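Local coordinates for protein tudor (Drosophila melanogaster, PDB 4Q5W), which is required in oogenesis for primordial germ cell formation, may act in piRNA metabolism with Aubergine and AGO3, and is represented here by its ninth extended Tudor domain, at residues Leu133-Gly138 against Asp160-Lys165; Ile17-Ser22 against Val140-Val145; Cys110-Ser115 against Val154-Lys159; Leu81-Asn86 against Lys104-Ile109; Cys53-Ala58 against Asp91-Leu96. All coordinates share one frame; numbering follows the deposited sequence.

Interaction 1 of 5, residues Leu133-Gly138 against Asp160-Lys165; sequences LDSCKG and DKRSLK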
# COMPACT_ATOMS: atom_id res chain seq x y z
N LEU A 133 -4.02 -7.16 10.28
CA LEU A 133 -3.80 -5.72 10.11
C LEU A 133 -5.05 -4.93 10.47
O LEU A 133 -4.97 -3.86 11.07
CB LEU A 133 -3.35 -5.41 8.67
CG LEU A 133 -1.96 -5.91 8.29
CD1 LEU A 133 -1.64 -5.62 6.83
CD2 LEU A 133 -0.90 -5.32 9.20
N ASP A 134 -6.22 -5.45 10.12
CA ASP A 134 -7.46 -4.78 10.47
C ASP A 134 -7.56 -4.64 11.99
O ASP A 134 -8.07 -3.64 12.51
CB ASP A 134 -8.67 -5.53 9.91
CG ASP A 134 -9.93 -4.68 9.93
OD1 ASP A 134 -10.03 -3.74 9.11
OD2 ASP A 134 -10.83 -4.96 10.76
N SER A 135 -7.03 -5.63 12.71
CA SER A 135 -7.09 -5.61 14.17
C SER A 135 -6.25 -4.50 14.82
O SER A 135 -6.43 -4.21 16.01
CB SER A 135 -6.73 -6.99 14.76
OG SER A 135 -5.33 -7.18 14.85
N CYS A 136 -5.34 -3.89 14.06
CA CYS A 136 -4.60 -2.74 14.56
C CYS A 136 -4.77 -1.51 13.66
O CYS A 136 -4.04 -0.52 13.79
CB CYS A 136 -3.11 -3.07 14.73
SG CYS A 136 -2.23 -3.58 13.24
N LYS A 137 -5.76 -1.59 12.77
CA LYS A 137 -5.98 -0.58 11.72
C LYS A 137 -4.69 -0.24 10.97
O LYS A 137 -4.46 0.92 10.62
CB LYS A 137 -6.62 0.70 12.26
CG LYS A 137 -7.70 0.51 13.32
CD LYS A 137 -8.79 -0.46 12.89
CE LYS A 137 -9.69 0.12 11.81
NZ LYS A 137 -10.77 -0.84 11.44
N GLY A 138 -3.85 -1.25 10.74
CA GLY A 138 -2.63 -1.09 9.98
C GLY A 138 -1.48 -0.39 10.68
O GLY A 138 -0.43 -0.20 10.06
N ASP A 160 -0.06 -1.59 19.38
CA ASP A 160 -1.13 -1.59 20.36
C ASP A 160 -0.71 -2.42 21.57
O ASP A 160 0.43 -2.86 21.64
CB ASP A 160 -2.47 -2.06 19.76
CG ASP A 160 -2.38 -3.40 19.05
OD1 ASP A 160 -1.58 -4.27 19.45
OD2 ASP A 160 -3.14 -3.61 18.08
N LYS A 161 -1.63 -2.64 22.50
CA LYS A 161 -1.26 -3.25 23.78
C LYS A 161 -0.76 -4.69 23.67
O LYS A 161 -0.08 -5.19 24.57
CB LYS A 161 -2.43 -3.16 24.78
CG LYS A 161 -3.67 -3.93 24.37
CD LYS A 161 -4.67 -3.98 25.52
CE LYS A 161 -5.89 -4.80 25.14
NZ LYS A 161 -5.50 -6.07 24.46
N ARG A 162 -1.10 -5.35 22.57
CA ARG A 162 -0.69 -6.74 22.36
C ARG A 162 0.77 -6.85 21.97
O ARG A 162 1.42 -7.85 22.26
CB ARG A 162 -1.52 -7.39 21.25
CG ARG A 162 -3.02 -7.42 21.50
CD ARG A 162 -3.75 -7.84 20.23
NE ARG A 162 -3.60 -6.87 19.15
CZ ARG A 162 -3.99 -7.09 17.90
NH1 ARG A 162 -3.83 -6.15 16.97
NH2 ARG A 162 -4.55 -8.25 17.58
N SER A 163 1.28 -5.82 21.29
CA SER A 163 2.60 -5.87 20.68
C SER A 163 2.78 -7.18 19.93
O SER A 163 3.77 -7.89 20.12
CB SER A 163 3.71 -5.66 21.70
OG SER A 163 3.81 -4.29 22.08
N LEU A 164 1.81 -7.50 19.09
CA LEU A 164 1.81 -8.77 18.39
C LEU A 164 2.92 -8.84 17.34
O LEU A 164 3.05 -7.94 16.51
CB LEU A 164 0.44 -8.99 17.76
CG LEU A 164 0.19 -10.31 17.07
CD1 LEU A 164 -1.20 -10.78 17.45
CD2 LEU A 164 0.34 -10.13 15.56
N LYS A 165 3.72 -9.90 17.40
CA LYS A 165 4.86 -10.06 16.51
C LYS A 165 4.38 -10.70 15.23
O LYS A 165 4.11 -11.90 15.19
CB LYS A 165 5.93 -10.94 17.17
CG LYS A 165 6.38 -10.44 18.53
CD LYS A 165 7.39 -11.39 19.18
CE LYS A 165 8.07 -10.72 20.38
NZ LYS A 165 9.08 -11.59 21.06
O HOH W 1 -5.24 -1.89 17.73

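Interaction 2 of 5, residues Ile17-Ser22 against Val140-Val145; sequences IYLQFS and VAVEFV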
# COMPACT_ATOMS: atom_id res chain seq x y z
N ILE A 17 5.28 -4.74 0.98
CA ILE A 17 4.28 -4.08 1.80
C ILE A 17 4.53 -2.58 1.75
O ILE A 17 5.64 -2.13 2.01
CB ILE A 17 4.39 -4.55 3.26
CG1 ILE A 17 4.20 -6.07 3.35
CG2 ILE A 17 3.36 -3.85 4.16
CD1 ILE A 17 4.45 -6.60 4.75
N TYR A 18 3.50 -1.81 1.39
CA TYR A 18 3.57 -0.35 1.37
C TYR A 18 3.25 0.23 2.74
O TYR A 18 2.20 -0.08 3.30
CB TYR A 18 2.56 0.20 0.35
CG TYR A 18 2.96 -0.02 -1.09
CD1 TYR A 18 2.72 -1.24 -1.72
CD2 TYR A 18 3.54 0.99 -1.83
CE1 TYR A 18 3.08 -1.45 -3.04
CE2 TYR A 18 3.90 0.80 -3.16
CZ TYR A 18 3.66 -0.42 -3.76
OH TYR A 18 4.02 -0.62 -5.07
N LEU A 19 4.14 1.07 3.27
CA LEU A 19 3.94 1.70 4.58
C LEU A 19 4.19 3.19 4.52
O LEU A 19 5.12 3.63 3.85
CB LEU A 19 4.93 1.16 5.62
CG LEU A 19 4.79 -0.26 6.16
CD1 LEU A 19 5.28 -1.19 5.12
CD2 LEU A 19 5.59 -0.43 7.44
N GLN A 20 3.40 3.94 5.26
CA GLN A 20 3.66 5.36 5.43
C GLN A 20 4.26 5.59 6.80
O GLN A 20 3.60 5.39 7.81
CB GLN A 20 2.37 6.16 5.28
CG GLN A 20 1.74 6.01 3.90
CD GLN A 20 0.43 6.75 3.79
OE1 GLN A 20 -0.12 7.20 4.80
NE2 GLN A 20 -0.06 6.90 2.57
N PHE A 21 5.53 6.01 6.84
CA PHE A 21 6.20 6.24 8.12
C PHE A 21 5.71 7.54 8.75
O PHE A 21 5.38 8.49 8.03
CB PHE A 21 7.71 6.22 7.94
CG PHE A 21 8.25 4.84 7.76
CD1 PHE A 21 8.37 4.29 6.49
CD2 PHE A 21 8.60 4.06 8.85
CE1 PHE A 21 8.84 3.00 6.31
CE2 PHE A 21 9.08 2.77 8.68
CZ PHE A 21 9.20 2.24 7.41
N SER A 22 5.65 7.56 10.08
CA SER A 22 4.96 8.65 10.79
C SER A 22 5.51 10.04 10.51
O SER A 22 4.78 11.02 10.59
CB SER A 22 4.91 8.39 12.31
OG SER A 22 6.18 8.51 12.93
N VAL A 140 1.69 -0.08 12.90
CA VAL A 140 2.75 -1.01 13.27
C VAL A 140 4.03 -0.32 13.73
O VAL A 140 4.37 0.78 13.28
CB VAL A 140 3.14 -1.95 12.10
CG1 VAL A 140 2.04 -2.96 11.83
CG2 VAL A 140 3.45 -1.14 10.83
N ALA A 141 4.73 -0.98 14.63
CA ALA A 141 6.10 -0.61 14.94
C ALA A 141 7.01 -1.33 13.96
O ALA A 141 6.77 -2.49 13.61
CB ALA A 141 6.45 -0.96 16.39
N VAL A 142 8.04 -0.63 13.51
CA VAL A 142 8.92 -1.18 12.48
C VAL A 142 10.36 -1.24 12.95
O VAL A 142 10.91 -0.25 13.43
CB VAL A 142 8.85 -0.32 11.19
CG1 VAL A 142 9.75 -0.92 10.09
CG2 VAL A 142 7.43 -0.17 10.72
N GLU A 143 10.97 -2.41 12.87
CA GLU A 143 12.40 -2.57 13.12
C GLU A 143 13.07 -3.09 11.85
O GLU A 143 12.57 -4.02 11.23
CB GLU A 143 12.63 -3.54 14.27
CG GLU A 143 14.05 -4.04 14.41
CD GLU A 143 14.24 -4.94 15.61
OE1 GLU A 143 13.44 -4.83 16.56
OE2 GLU A 143 15.18 -5.78 15.59
N PHE A 144 14.21 -2.51 11.49
CA PHE A 144 14.91 -2.94 10.27
C PHE A 144 15.87 -4.11 10.46
O PHE A 144 16.79 -4.05 11.27
CB PHE A 144 15.61 -1.76 9.59
CG PHE A 144 14.66 -0.82 8.92
CD1 PHE A 144 14.30 -1.01 7.61
CD2 PHE A 144 14.10 0.24 9.62
CE1 PHE A 144 13.40 -0.16 6.99
CE2 PHE A 144 13.20 1.08 9.00
CZ PHE A 144 12.85 0.88 7.69
N VAL A 145 15.64 -5.17 9.70
CA VAL A 145 16.52 -6.33 9.72
C VAL A 145 17.65 -6.14 8.72
O VAL A 145 18.82 -6.38 9.03
CB VAL A 145 15.78 -7.62 9.33
CG1 VAL A 145 16.71 -8.83 9.44
CG2 VAL A 145 14.53 -7.81 10.20

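Interaction 3 of 5, residues Cys110-Ser115 against Val154-Lys159; sequences CSMEPS and VRLTTK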
# COMPACT_ATOMS: atom_id res chain seq x y z
N CYS A 110 8.50 -2.14 1.93
CA CYS A 110 9.35 -2.99 2.75
C CYS A 110 8.92 -4.44 2.63
O CYS A 110 7.86 -4.73 2.07
CB CYS A 110 9.28 -2.57 4.21
SG CYS A 110 9.85 -0.89 4.48
N SER A 111 9.73 -5.34 3.17
CA SER A 111 9.45 -6.77 3.10
C SER A 111 9.55 -7.40 4.48
O SER A 111 10.46 -7.07 5.24
CB SER A 111 10.47 -7.44 2.18
OG SER A 111 10.36 -8.86 2.23
N MET A 112 8.64 -8.30 4.81
CA MET A 112 8.83 -9.12 6.00
C MET A 112 9.90 -10.15 5.68
O MET A 112 10.28 -10.33 4.51
CB MET A 112 7.53 -9.82 6.41
CG MET A 112 6.35 -8.89 6.53
SD MET A 112 4.82 -9.74 6.98
CE MET A 112 5.26 -10.09 8.66
N GLU A 113 10.40 -10.80 6.71
CA GLU A 113 11.29 -11.94 6.56
C GLU A 113 10.59 -13.02 5.73
O GLU A 113 9.35 -13.06 5.68
CB GLU A 113 11.67 -12.45 7.95
CG GLU A 113 12.50 -11.44 8.74
CD GLU A 113 12.49 -11.71 10.23
OE1 GLU A 113 11.48 -11.37 10.88
OE2 GLU A 113 13.49 -12.27 10.73
N PRO A 114 11.36 -13.86 5.03
CA PRO A 114 10.79 -14.90 4.17
C PRO A 114 10.32 -16.11 4.96
O PRO A 114 10.88 -16.42 6.01
CB PRO A 114 11.97 -15.31 3.28
CG PRO A 114 13.16 -15.05 4.11
CD PRO A 114 12.83 -13.79 4.88
N SER A 115 9.31 -16.80 4.45
CA SER A 115 8.87 -18.05 5.06
C SER A 115 8.18 -18.93 4.03
O SER A 115 7.29 -18.47 3.31
CB SER A 115 7.91 -17.79 6.22
OG SER A 115 7.37 -19.02 6.69
N VAL A 154 12.11 -6.03 7.23
CA VAL A 154 11.72 -5.45 8.51
C VAL A 154 10.97 -6.45 9.39
O VAL A 154 10.46 -7.46 8.89
CB VAL A 154 10.77 -4.27 8.31
CG1 VAL A 154 11.46 -3.13 7.56
CG2 VAL A 154 9.52 -4.72 7.60
N ARG A 155 10.92 -6.15 10.68
CA ARG A 155 10.05 -6.85 11.62
C ARG A 155 8.92 -5.92 12.01
O ARG A 155 9.17 -4.78 12.39
CB ARG A 155 10.81 -7.23 12.89
CG ARG A 155 11.76 -8.39 12.73
CD ARG A 155 12.27 -8.82 14.08
NE ARG A 155 13.55 -9.49 13.95
CZ ARG A 155 14.71 -8.85 13.95
NH1 ARG A 155 14.74 -7.53 14.08
NH2 ARG A 155 15.85 -9.52 13.82
N LEU A 156 7.69 -6.41 11.94
CA LEU A 156 6.53 -5.58 12.24
C LEU A 156 5.84 -6.06 13.51
O LEU A 156 5.64 -7.26 13.71
CB LEU A 156 5.53 -5.63 11.08
CG LEU A 156 6.09 -5.28 9.70
CD1 LEU A 156 5.05 -5.57 8.63
CD2 LEU A 156 6.51 -3.82 9.65
N THR A 157 5.48 -5.12 14.37
CA THR A 157 4.76 -5.40 15.61
C THR A 157 3.49 -4.54 15.64
O THR A 157 3.57 -3.36 15.29
CB THR A 157 5.65 -5.06 16.83
OG1 THR A 157 6.92 -5.71 16.70
CG2 THR A 157 5.01 -5.49 18.13
N THR A 158 2.35 -5.09 16.05
CA THR A 158 1.15 -4.26 16.10
C THR A 158 1.37 -3.13 17.09
O THR A 158 1.89 -3.35 18.18
CB THR A 158 -0.12 -5.05 16.48
OG1 THR A 158 0.05 -5.62 17.79
CG2 THR A 158 -0.38 -6.16 15.47
N LYS A 159 1.02 -1.91 16.69
CA LYS A 159 1.25 -0.74 17.53
C LYS A 159 0.10 -0.59 18.51
O LYS A 159 -0.62 0.40 18.50
CB LYS A 159 1.41 0.52 16.67
CG LYS A 159 2.06 1.68 17.42
CD LYS A 159 3.48 1.32 17.82
CE LYS A 159 4.12 2.40 18.68
NZ LYS A 159 5.42 1.93 19.25
O HOH W 2 9.69 -9.95 9.49

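Interaction 4 of 5, residues Leu81-Asn86 against Lys104-Ile109; sequences LIDYGN and KPVAEI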
# COMPACT_ATOMS: atom_id res chain seq x y z
N LEU A 81 -2.17 4.17 -6.98
CA LEU A 81 -2.25 5.36 -6.14
C LEU A 81 -0.93 5.45 -5.40
O LEU A 81 -0.74 4.79 -4.36
CB LEU A 81 -3.43 5.28 -5.16
CG LEU A 81 -4.78 4.88 -5.78
CD1 LEU A 81 -5.89 4.94 -4.75
CD2 LEU A 81 -5.12 5.75 -6.99
N ILE A 82 -0.02 6.24 -5.95
CA ILE A 82 1.40 6.18 -5.57
C ILE A 82 1.69 6.44 -4.10
O ILE A 82 2.67 5.92 -3.57
CB ILE A 82 2.27 7.11 -6.43
CG1 ILE A 82 1.85 8.58 -6.25
CG2 ILE A 82 2.20 6.69 -7.89
CD1 ILE A 82 2.88 9.56 -6.77
N ASP A 83 0.84 7.22 -3.45
CA ASP A 83 1.09 7.54 -2.05
C ASP A 83 0.68 6.40 -1.14
O ASP A 83 1.06 6.39 0.03
CB ASP A 83 0.40 8.85 -1.66
CG ASP A 83 1.06 10.06 -2.32
OD1 ASP A 83 2.31 10.05 -2.43
OD2 ASP A 83 0.33 10.99 -2.73
N TYR A 84 -0.05 5.42 -1.68
CA TYR A 84 -0.63 4.34 -0.87
C TYR A 84 -0.21 2.95 -1.31
O TYR A 84 0.04 2.06 -0.48
CB TYR A 84 -2.16 4.45 -0.83
CG TYR A 84 -2.63 5.72 -0.17
CD1 TYR A 84 -2.69 6.92 -0.88
CD2 TYR A 84 -2.99 5.73 1.16
CE1 TYR A 84 -3.11 8.08 -0.27
CE2 TYR A 84 -3.41 6.89 1.77
CZ TYR A 84 -3.47 8.06 1.04
OH TYR A 84 -3.90 9.22 1.66
N GLY A 85 -0.17 2.74 -2.62
CA GLY A 85 0.30 1.47 -3.16
C GLY A 85 -0.74 0.60 -3.84
O GLY A 85 -0.39 -0.24 -4.67
N ASN A 86 -2.01 0.77 -3.49
CA ASN A 86 -3.08 -0.00 -4.11
C ASN A 86 -3.33 0.43 -5.55
O ASN A 86 -2.92 1.52 -5.95
CB ASN A 86 -4.37 0.04 -3.29
CG ASN A 86 -4.90 1.44 -3.09
OD1 ASN A 86 -4.18 2.31 -2.60
ND2 ASN A 86 -6.15 1.68 -3.47
N LYS A 104 8.33 13.02 -3.64
CA LYS A 104 8.36 11.56 -3.76
C LYS A 104 7.08 10.91 -3.22
O LYS A 104 6.37 11.51 -2.40
CB LYS A 104 9.58 10.98 -3.02
CG LYS A 104 10.93 11.49 -3.50
CD LYS A 104 11.28 10.99 -4.89
CE LYS A 104 12.67 11.46 -5.29
NZ LYS A 104 12.72 11.97 -6.69
N PRO A 105 6.76 9.69 -3.68
CA PRO A 105 5.62 8.98 -3.11
C PRO A 105 5.78 8.85 -1.60
O PRO A 105 6.88 8.60 -1.11
CB PRO A 105 5.70 7.59 -3.76
CG PRO A 105 6.48 7.78 -5.00
CD PRO A 105 7.45 8.89 -4.71
N VAL A 106 4.68 9.01 -0.88
CA VAL A 106 4.72 8.98 0.58
C VAL A 106 5.05 7.58 1.08
O VAL A 106 6.03 7.39 1.81
CB VAL A 106 3.39 9.47 1.14
CG1 VAL A 106 3.32 9.25 2.65
CG2 VAL A 106 3.20 10.95 0.81
N ALA A 107 4.27 6.59 0.63
CA ALA A 107 4.51 5.19 1.00
C ALA A 107 5.86 4.67 0.54
O ALA A 107 6.31 4.95 -0.58
CB ALA A 107 3.40 4.30 0.46
N GLU A 108 6.51 3.90 1.41
CA GLU A 108 7.75 3.21 1.06
C GLU A 108 7.47 1.72 1.09
O GLU A 108 6.59 1.26 1.81
CB GLU A 108 8.86 3.56 2.05
CG GLU A 108 9.19 5.03 2.07
CD GLU A 108 10.11 5.42 3.21
OE1 GLU A 108 10.15 6.63 3.54
OE2 GLU A 108 10.80 4.54 3.78
N ILE A 109 8.20 0.96 0.28
CA ILE A 109 8.00 -0.48 0.24
C ILE A 109 9.01 -1.22 1.12
O ILE A 109 10.21 -0.96 1.08
CB ILE A 109 8.14 -1.02 -1.19
CG1 ILE A 109 7.15 -0.32 -2.12
CG2 ILE A 109 7.93 -2.52 -1.22
CD1 ILE A 109 7.35 -0.67 -3.59
O HOH W 3 4.67 4.24 -2.81

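Interaction 5 of 5, residues Cys53-Ala58 against Asp91-Leu96; sequences CVVQFA and DKLYEL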
# COMPACT_ATOMS: atom_id res chain seq x y z
N CYS A 53 -0.21 11.50 -12.85
CA CYS A 53 -1.48 12.22 -12.97
C CYS A 53 -2.25 12.13 -11.65
O CYS A 53 -1.68 11.77 -10.63
CB CYS A 53 -2.30 11.63 -14.12
SG CYS A 53 -2.53 9.84 -14.03
N VAL A 54 -3.53 12.48 -11.68
CA VAL A 54 -4.40 12.38 -10.51
C VAL A 54 -5.67 11.65 -10.91
O VAL A 54 -6.17 11.86 -12.02
CB VAL A 54 -4.77 13.78 -9.95
CG1 VAL A 54 -5.81 13.67 -8.85
CG2 VAL A 54 -3.53 14.48 -9.41
N VAL A 55 -6.20 10.79 -10.04
CA VAL A 55 -7.48 10.15 -10.33
C VAL A 55 -8.43 10.27 -9.16
O VAL A 55 -8.00 10.51 -8.03
CB VAL A 55 -7.31 8.66 -10.68
CG1 VAL A 55 -6.36 8.48 -11.86
CG2 VAL A 55 -6.80 7.88 -9.47
N GLN A 56 -9.73 10.10 -9.42
CA GLN A 56 -10.70 9.93 -8.35
C GLN A 56 -10.82 8.45 -8.04
O GLN A 56 -10.97 7.64 -8.94
CB GLN A 56 -12.07 10.49 -8.75
CG GLN A 56 -13.11 10.47 -7.63
CD GLN A 56 -14.36 11.28 -7.96
OE1 GLN A 56 -14.71 11.43 -9.13
NE2 GLN A 56 -15.02 11.81 -6.94
N PHE A 57 -10.72 8.10 -6.76
CA PHE A 57 -10.84 6.71 -6.31
C PHE A 57 -12.32 6.41 -6.08
O PHE A 57 -12.99 7.13 -5.35
CB PHE A 57 -10.05 6.53 -5.01
CG PHE A 57 -9.90 5.09 -4.54
CD1 PHE A 57 -9.98 4.03 -5.42
CD2 PHE A 57 -9.64 4.82 -3.20
CE1 PHE A 57 -9.83 2.72 -4.98
CE2 PHE A 57 -9.48 3.52 -2.74
CZ PHE A 57 -9.57 2.47 -3.62
N ALA A 58 -12.83 5.37 -6.72
CA ALA A 58 -14.26 5.07 -6.66
C ALA A 58 -14.72 4.76 -5.23
O ALA A 58 -15.84 5.10 -4.84
CB ALA A 58 -14.61 3.92 -7.58
N ASP A 91 -11.64 5.71 -15.61
CA ASP A 91 -11.90 6.07 -17.00
C ASP A 91 -11.68 7.56 -17.24
O ASP A 91 -11.97 8.06 -18.32
CB ASP A 91 -13.30 5.64 -17.44
CG ASP A 91 -14.41 6.35 -16.69
OD1 ASP A 91 -14.11 7.09 -15.73
OD2 ASP A 91 -15.59 6.18 -17.07
N LYS A 92 -11.15 8.24 -16.24
CA LYS A 92 -10.88 9.67 -16.33
C LYS A 92 -9.61 10.03 -15.57
O LYS A 92 -9.39 9.59 -14.45
CB LYS A 92 -12.05 10.48 -15.80
CG LYS A 92 -11.89 11.98 -15.95
CD LYS A 92 -13.11 12.71 -15.43
CE LYS A 92 -13.01 14.21 -15.68
NZ LYS A 92 -14.19 14.93 -15.13
N LEU A 93 -8.77 10.86 -16.19
CA LEU A 93 -7.51 11.27 -15.60
C LEU A 93 -7.47 12.78 -15.46
O LEU A 93 -8.03 13.49 -16.31
CB LEU A 93 -6.35 10.83 -16.49
CG LEU A 93 -6.22 9.34 -16.78
CD1 LEU A 93 -5.06 9.09 -17.71
CD2 LEU A 93 -6.06 8.54 -15.48
N TYR A 94 -6.82 13.25 -14.41
CA TYR A 94 -6.62 14.69 -14.22
C TYR A 94 -5.13 14.99 -14.23
O TYR A 94 -4.31 14.10 -13.93
CB TYR A 94 -7.24 15.15 -12.89
CG TYR A 94 -8.71 14.89 -12.76
CD1 TYR A 94 -9.18 13.67 -12.29
CD2 TYR A 94 -9.64 15.87 -13.09
CE1 TYR A 94 -10.53 13.43 -12.16
CE2 TYR A 94 -11.00 15.64 -12.96
CZ TYR A 94 -11.43 14.41 -12.50
OH TYR A 94 -12.77 14.18 -12.37
N GLU A 95 -4.77 16.22 -14.56
CA GLU A 95 -3.38 16.66 -14.52
C GLU A 95 -2.90 16.73 -13.08
O GLU A 95 -3.64 17.12 -12.19
CB GLU A 95 -3.22 18.04 -15.17
CG GLU A 95 -3.85 18.19 -16.54
CD GLU A 95 -3.12 17.43 -17.64
OE1 GLU A 95 -2.08 16.80 -17.36
OE2 GLU A 95 -3.60 17.46 -18.80
N LEU A 96 -1.65 16.37 -12.86
CA LEU A 96 -1.02 16.55 -11.55
C LEU A 96 -0.60 18.01 -11.39
O LEU A 96 0.21 18.51 -12.18
CB LEU A 96 0.19 15.64 -11.42
CG LEU A 96 0.94 15.76 -10.08
CD1 LEU A 96 0.09 15.15 -8.98
CD2 LEU A 96 2.29 15.08 -10.19
O HOH W 4 -10.72 9.56 -11.98
O HOH W 5 -13.52 11.47 -11.65

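Interaction 1 of 5, residues Leu133-Gly138 against Asp160-Lys165
A Schellman motif ends helix 122-134, and its Ser135 and Cys136 meet the type I turn that runs from Asp160 to Ser163. Arg162 makes the link: its guanidinium approaches Ser135 OG end-on, with NH1 2.8 Å and NH2 3.0 Å from that oxygen, which lies 10° out of the guanidinium plane. Ser135 suits the place because its hydroxyl accepts both N-H groups and is also hydrogen-bonded to Leu132 O. Asp160 orients the arginine: CG sits between the backbone N and the carbonyl carbon (chi1 53°), the start of a carboxylate whose OD2 takes Arg162 NH1 at 2.9 Å on the syn lone pair, while OD1 receives weak bonds from Arg162 NE and N. The same Asp160 OD2 packs 3.4 Å from Cys136 CB, and a water donates to it and to Ser135 O. Thr158 OG1 is a further partner of Asp160 OD1. An alanine in place of Asp160 would probably leave the guanidinium without its counter-charge and freer to swing away from Ser135. Behind the contact, Cys136, small enough for its buried site, packs on Thr158 of strand 153-158; Gly138 is backbone hydrogen-bonded to Ile8 of strand 5-11, and the turn leads on to helix 166-182.

Interaction 2 of 5, residues Ile17-Ser22 against Val140-Val145
Strands 17-21 and 140-144 run almost perpendicular, at 98° between their directions and with 9.8 Å between axes at closest approach, so that side chains alone bridge them. Leu19 and Phe21 come from one strand; Val140, Val142 and Phe144 come from the other. Val142 is the middle piece: CG1 stands anti to the backbone N (chi1 -179°) and CG2 beside that N, a methyl that lies 3.8 Å from Leu19 CD2 and 3.9 Å from Phe21 CE2. The branched valine thus fills the angle between a leucine methyl and a flat ring. Leu19 CD2 also reaches Val140 CG2, at 4.1 Å, the two side chains crossing at about a right angle. Farther along, Phe21 and Phe144 extend tip to tip, with 3.9 Å between Phe21 CZ and Phe144 CZ; long side chains are needed here to span the gap between backbones. An alanine at Phe21 would probably open a gap beside Val142 and leave the tip of Phe144 without its mate. A buffer molecule, probably from the crystallisation liquor, lies beside Phe144. Such near-orthogonal packing of strands around an apolar centre is typical of the OB-type fold of the staphylococcal-nuclease-like part of extended Tudor domains.

Interaction 3 of 5, residues Cys110-Ser115 against Val154-Lys159
Both methyl groups of Val154 touch Cys110, CG1 and CG2 each lying 4.0 Å from Cys110 CB. Val154 CG1 is anti to the carbonyl carbon (chi1 -63°), while CG2 sits between the backbone N and that carbon and comes 3.5 Å from Ser111 O. A small Cys110 and a branched Val154 thus fit beside the backbone bond from Val154 N to Ser111 O (2.8 Å). Met112 and Leu156 cross at about a right angle, Met112 CG touching Leu156 CD1 at 4.1 Å; both also pack on Ile17 and on Ile166 of helix 166-182. Strands 108-112 and 153-158 are parallel neighbours in the five-stranded sheet of the nuclease-like part, yet their short segments diverge by 76°. A water links the segments, accepting from Glu113 N and donating to Val154 O and Glu113 OE1. The planes of the Glu113 carboxylate and the Arg155 guanidinium are 84° apart, and Glu113 OE1 lies 4.2 Å from Arg155 NE, well out of the guanidinium plane: the charges attract, but no N-H is aimed at the oxygen. The part of Arg155 nearest Glu113 OE1 is CG, at 3.5 Å; the pairing of Arg155 NH1 with Glu143, modelled in two conformations, is doubtful in detail.

Interaction 4 of 5, residues Leu81-Asn86 against Lys104-Ile109
Asp83 and Val106 form the tight side of a junction between the Tudor core, through the loop joining strands 77-81 and 87-90, and the chain about to enter strand 108-112 of the nuclease-like part. Asp83 OD1 accepts Val106 N at 3.0 Å, met on its anti side and 21° out of the carboxylate plane. Asp83 CG stands anti to the carbonyl carbon (chi1 -69°), beside the backbone N, and Val106 CG2 rests 3.5 Å from Asp83 OD1. An aspartate suits the site because OD1 also forms a salt bridge with Arg65, which bonds to Lys104 O. Behind it the loop is held by Leu81 O, acceptor for both Tyr84 N and Gly85 N; the backbone angles of Gly85 would jam a side chain against the preceding carbonyl. The other side is looser. Exposed Pro105 touches through CB, 3.5 Å from Ile82 O and 4.4 Å from Ile82 CB, and a water donates to both Ile82 O and Ala107 O. Ala107 N donates to Asp83 O over a longer 3.3 Å, from 46° above the carbonyl plane. Gln20 NE2 also binds that oxygen, and Ala107, with nothing beyond CB, brings this methyl to 3.2 Å from Asp83 O.

Interaction 5 of 5, residues Cys53-Ala58 against Asp91-Leu96
Val54 and Tyr94 form an antiparallel hydrogen-bonded pair at the edge of the four-stranded Tudor core, where the chain following strand 87-90 lies alongside strand 52-56. Tyr94 N donates to Val54 O at 2.8 Å, in the carbonyl plane, and Val54 N donates back to Tyr94 O at 2.9 Å, from 35° above the Tyr94 carbonyl plane. Tyr94 CG stands anti to the carbonyl carbon (chi1 -59°), beside the backbone N, and starts a ring whose edge meets Val54 O, with CD1 3.5 Å away. Val54 CG2 packs 3.7 Å from Leu96 CD1, the two side chains crossing at about a right angle. Next to it Val55 and Leu93 lie side by side and point the same way, Val55 CG1 being 3.6 Å from Leu93 CD2. Cys53 SG comes 4.0 Å from Leu93 CD2 too, so the apolar side chains of these three buried residues meet at one methyl. Further out, Ile68 of strand 63-71 backs both Cys53 and Leu93, and Phe63 meets the Tyr94 ring edge-to-face. Leu93 and Glu95 pair through their backbones with Lys43 and Gln41, and Glu95 also salt-bridges Lys43. Toward the solvent one water links Gln56 N to Lys92 O. Gln56, whose NE2 is bonded to Leu61 O, shares a second water with the tyrosine: it lies 2.8 Å from Gln56 OE1 and 2.9 Å from Tyr94 OH.

From the N terminus, 17-22 opens interaction 2 and waits for a partner more than a hundred residues on. Inside that long loop the Tudor core is built: 53-58 opens interaction 5, 81-86 opens interaction 4, then 91-96 closes 5 and 104-109 closes 4, so these two cross and touch through Leu81, Phe57 and Asn86. The chain then re-enters the nuclease-like part. There 110-115 opens interaction 3 and 133-138 opens interaction 1 before 140-145 closes interaction 2; 154-159 then closes 3 and 160-165 closes 1, and all three cross one another. Interaction 4, tied to interaction 2 through Gln20 and Asp83, joins the two parts.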